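Local coordinates for protein 3-chlorocatechol 1,2-dioxygenase (Rhodococcus opacus, PDB 2BOY) that probably opens the ring of catechol and chlorinated catechols between the two hydroxyl-bearing carbons, using a ferric iron and molecular oxygen, at residues 39-42 with 46-49; 109-112 with 116-119. All coordinates share one frame; numbering follows the deposited sequence.

Contact 1: 39-42 with 46-49; sequences ISVG and EWPL
Val41 and Glu46 bring the two backbones together where helix 28-43 gives out and helix 47-54 begins: their CA atoms lie 5.1 Å apart, and Glu46 N donates to Val41 O over 2.9 Å in a nearly straight bond (169° at the hydrogen). That bond reaches back five residues, so the carbonyl near the end of one helix is satisfied by the N-cap residue of the next. Beside this bond the side chains of Val41 and Trp47 cross at about a right angle. CG1 of Val41 sits over the five-membered part of the Trp47 indole, 3.5 Å from its centroid and 13° off the ring normal, a CH-pi contact over the face. It is the position of CG1 anti to the backbone N (chi1 179°) that places this methyl over the ring. Val41 CB also comes within 4.0 Å of Trp47 CE2 and CZ2. The indole nitrogen carries the polar side. Trp47 NE1 and Gly42 N, both donors, share one water: NE1 gives it a 3.1 Å bond in the ring plane, and Gly42 N a weak one. With an alanine at Trp47, Val41 CG1 would probably lose the ring face it lies over and the water one of its two donors. The stem of Glu46 lies beside the valine, CB 4.1 Å from Val41 CG1, and its OE1 accepts from Thr175 N, tying the junction to helix 174-181. Trp47 also packs on Ile39 of the second subunit, and its side chain lies about 5 Å from a bound phospholipid. With the N-cap residue of the second helix giving its backbone N-H to a carbonyl of the last turn of the first, and the indole lying against Val41, this is the short link between helix 28-43 and helix 47-54 in the helical N-terminal region of the intradiol dioxygenase.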
loop_
_atom_site.group_PDB
_atom_site.type_symbol
_atom_site.label_atom_id
_atom_site.label_comp_id
_atom_site.label_asym_id
_atom_site.label_seq_id
_atom_site.Cartn_x
_atom_site.Cartn_y
_atom_site.Cartn_z
ATOM N N ILE A 39 4.948 1.557 -6.013
ATOM C CA ILE A 39 5.007 2.738 -6.884
ATOM C C ILE A 39 4.220 2.468 -8.181
ATOM O O ILE A 39 3.443 3.319 -8.612
ATOM C CB ILE A 39 6.464 3.135 -7.147
ATOM C CG1 ILE A 39 7.069 3.820 -5.908
ATOM C CG2 ILE A 39 6.591 4.073 -8.353
ATOM C CD1 ILE A 39 8.641 3.817 -5.906
ATOM N N SER A 40 4.409 1.285 -8.761
ATOM C CA SER A 40 3.738 0.901 -10.023
ATOM C C SER A 40 2.194 0.842 -9.909
ATOM O O SER A 40 1.464 1.227 -10.835
ATOM C CB SER A 40 4.317 -0.417 -10.545
ATOM O OG SER A 40 3.811 -1.529 -9.823
ATOM N N VAL A 41 1.705 0.436 -8.741
ATOM C CA VAL A 41 0.278 0.443 -8.486
ATOM C C VAL A 41 -0.303 1.831 -8.711
ATOM O O VAL A 41 -1.335 1.990 -9.429
ATOM C CB VAL A 41 -0.074 -0.093 -7.057
ATOM C CG1 VAL A 41 -1.593 -0.030 -6.851
ATOM C CG2 VAL A 41 0.458 -1.508 -6.867
ATOM N N GLY A 42 0.339 2.842 -8.122
ATOM C CA GLY A 42 -0.132 4.204 -8.323
ATOM C C GLY A 42 0.086 4.708 -9.754
ATOM O O GLY A 42 -0.784 5.353 -10.335
ATOM N N GLU A 46 -4.069 1.645 -10.311
ATOM C CA GLU A 46 -4.644 0.393 -9.847
ATOM C C GLU A 46 -4.897 0.332 -8.334
ATOM O O GLU A 46 -5.127 -0.766 -7.808
ATOM C CB GLU A 46 -3.732 -0.785 -10.266
ATOM C CG GLU A 46 -3.984 -1.195 -11.710
ATOM C CD GLU A 46 -3.535 -2.611 -12.020
ATOM O OE1 GLU A 46 -3.015 -3.332 -11.119
ATOM O OE2 GLU A 46 -3.691 -3.005 -13.195
ATOM N N TRP A 47 -4.865 1.461 -7.618
ATOM C CA TRP A 47 -5.247 1.363 -6.193
ATOM C C TRP A 47 -6.664 0.805 -5.970
ATOM O O TRP A 47 -6.832 -0.108 -5.186
ATOM C CB TRP A 47 -5.010 2.690 -5.434
ATOM C CG TRP A 47 -3.552 2.788 -5.115
ATOM C CD1 TRP A 47 -2.637 3.627 -5.672
ATOM C CD2 TRP A 47 -2.845 1.948 -4.216
ATOM N NE1 TRP A 47 -1.391 3.377 -5.146
ATOM C CE2 TRP A 47 -1.493 2.349 -4.241
ATOM C CE3 TRP A 47 -3.226 0.890 -3.362
ATOM C CZ2 TRP A 47 -0.507 1.719 -3.472
ATOM C CZ3 TRP A 47 -2.254 0.264 -2.587
ATOM C CH2 TRP A 47 -0.899 0.692 -2.646
ATOM N N PRO A 48 -7.689 1.317 -6.650
ATOM C CA PRO A 48 -9.034 0.746 -6.457
ATOM C C PRO A 48 -9.096 -0.757 -6.809
ATOM O O PRO A 48 -9.683 -1.509 -6.023
ATOM C CB PRO A 48 -9.928 1.598 -7.352
ATOM C CG PRO A 48 -9.169 2.928 -7.552
ATOM C CD PRO A 48 -7.705 2.525 -7.513
ATOM N N LEU A 49 -8.462 -1.188 -7.909
ATOM C CA LEU A 49 -8.457 -2.594 -8.251
ATOM C C LEU A 49 -7.771 -3.428 -7.168
ATOM O O LEU A 49 -8.329 -4.405 -6.673
ATOM C CB LEU A 49 -7.788 -2.810 -9.620
ATOM C CG LEU A 49 -7.544 -4.264 -10.058
ATOM C CD1 LEU A 49 -8.838 -5.084 -10.203
ATOM C CD2 LEU A 49 -6.790 -4.211 -11.411
HETATM O O HOH W 1 1.609 4.040 -5.762
#

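Contact 2: 109-112 with 116-119; sequences VVDQ and PLAD
Val110 and Pro116 form a single backbone bridge at the end of strand 102-110, where the chain turns back through a short loop on its way to strand 121-125; the contact is a hairpin-like reversal that no regular second strand completes. The CA atoms of the bridged pair are 4.2 Å apart. One hydrogen bond between the two segments fastens it, from Leu117 N to Val109 O at 2.9 Å and 165°, the donor tilted 26° from the carbonyl plane. Leu117 contributes more to the contact than any other residue. With CG anti to its own carbonyl carbon (chi1 -75°), its side chain lies against the Val110-Asp111 peptide: CD1 rests 3.6 Å from Val110 O, and CG is 3.8 Å from Asp111 N. The same branch point and methyls meet Asp111 CB, with CD1 at 3.9 Å, and CD1 comes only loosely up to Val109 CG1. The two carboxylate oxygens of Asp111 have different partners: OD1 accepts from Ala115 N within the turn, while OD2 receives a 2.9 Å bond from a water that also donates to Pro116 O at 2.7 Å. Both oxygens thus serve the reversal, one directly and one through solvent. The turn therefore combines backbone, carboxylate and water-mediated hydrogen bonds with leucine packing against the Val110-Asp111 backbone, and the aspartate, probably ionised, gathers the donors offered around it.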
loop_
_atom_site.group_PDB
_atom_site.type_symbol
_atom_site.label_atom_id
_atom_site.label_comp_id
_atom_site.label_asym_id
_atom_site.label_seq_id
_atom_site.Cartn_x
_atom_site.Cartn_y
_atom_site.Cartn_z
ATOM N N VAL A 109 -38.416 -7.401 -6.289
ATOM C CA VAL A 109 -37.923 -6.659 -5.135
ATOM C C VAL A 109 -39.096 -6.475 -4.162
ATOM O O VAL A 109 -40.152 -5.967 -4.575
ATOM C CB VAL A 109 -37.319 -5.267 -5.478
ATOM C CG1 VAL A 109 -36.686 -4.644 -4.185
ATOM C CG2 VAL A 109 -36.249 -5.326 -6.660
ATOM N N VAL A 110 -38.892 -6.901 -2.909
ATOM C CA VAL A 110 -39.932 -6.786 -1.869
ATOM C C VAL A 110 -39.412 -5.966 -0.683
ATOM O O VAL A 110 -38.212 -5.745 -0.587
ATOM C CB VAL A 110 -40.370 -8.163 -1.388
ATOM C CG1 VAL A 110 -41.009 -8.986 -2.558
ATOM C CG2 VAL A 110 -39.191 -8.940 -0.654
ATOM N N ASP A 111 -40.306 -5.516 0.218
ATOM C CA ASP A 111 -39.849 -4.871 1.442
ATOM C C ASP A 111 -39.706 -5.932 2.549
ATOM O O ASP A 111 -39.912 -7.122 2.304
ATOM C CB ASP A 111 -40.784 -3.716 1.836
ATOM C CG ASP A 111 -42.208 -4.171 2.130
ATOM O OD1 ASP A 111 -42.421 -5.353 2.472
ATOM O OD2 ASP A 111 -43.187 -3.394 2.034
ATOM N N GLN A 112 -39.396 -5.506 3.758
ATOM C CA GLN A 112 -39.158 -6.464 4.824
ATOM C C GLN A 112 -40.406 -7.194 5.297
ATOM O O GLN A 112 -40.262 -8.238 5.924
ATOM C CB GLN A 112 -38.277 -5.900 5.973
ATOM C CG GLN A 112 -38.712 -4.579 6.532
ATOM C CD GLN A 112 -37.540 -3.615 6.832
ATOM O OE1 GLN A 112 -36.512 -3.999 7.426
ATOM N NE2 GLN A 112 -37.722 -2.357 6.463
ATOM N N PRO A 116 -44.398 -6.332 -2.414
ATOM C CA PRO A 116 -43.682 -5.786 -3.586
ATOM C C PRO A 116 -43.359 -4.299 -3.457
ATOM O O PRO A 116 -44.130 -3.509 -2.875
ATOM C CB PRO A 116 -44.668 -5.979 -4.744
ATOM C CG PRO A 116 -45.668 -6.975 -4.257
ATOM C CD PRO A 116 -45.743 -6.823 -2.756
ATOM N N LEU A 117 -42.192 -3.925 -3.980
ATOM C CA LEU A 117 -41.789 -2.531 -4.047
ATOM C C LEU A 117 -41.754 -2.138 -5.505
ATOM O O LEU A 117 -40.985 -2.708 -6.298
ATOM C CB LEU A 117 -40.407 -2.316 -3.395
ATOM C CG LEU A 117 -40.384 -2.353 -1.848
ATOM C CD1 LEU A 117 -38.957 -2.316 -1.283
ATOM C CD2 LEU A 117 -41.209 -1.133 -1.308
ATOM N N ALA A 118 -42.614 -1.196 -5.877
ATOM C CA ALA A 118 -42.646 -0.668 -7.247
ATOM C C ALA A 118 -41.667 0.501 -7.417
ATOM O O ALA A 118 -41.348 1.186 -6.457
ATOM C CB ALA A 118 -44.088 -0.220 -7.606
ATOM N N ASP A 119 -41.218 0.739 -8.644
ATOM C CA ASP A 119 -40.355 1.865 -8.990
ATOM C C ASP A 119 -39.012 1.834 -8.256
ATOM O O ASP A 119 -38.434 2.876 -7.971
ATOM C CB ASP A 119 -41.088 3.184 -8.702
ATOM C CG ASP A 119 -42.310 3.357 -9.605
ATOM O OD1 ASP A 119 -42.137 3.283 -10.834
ATOM O OD2 ASP A 119 -43.466 3.528 -9.165
HETATM O O HOH W 2 -44.446 -2.511 -0.440
#

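In the fold
The two contacts illustrate one principle, a local contact made across a three-residue connection, in two quite different settings. Contact 1 joins consecutive helices in the helical N-terminal region, where the chain carries on at an angle; contact 2 closes a reversal in the beta-rich region that follows. Their centres are 39 Å apart, the nearest atoms about 27 Å, on opposite sides of the chain's centre, so they do not touch. Neither supplies a ligand of the ferric iron, which is held by Tyr133, His191 and His193. Contact 1 is the one that reaches the pocket, through Leu49, which touches the bound benzhydroxamic acid, while the Glu46 side chain stays about 10 Å from it.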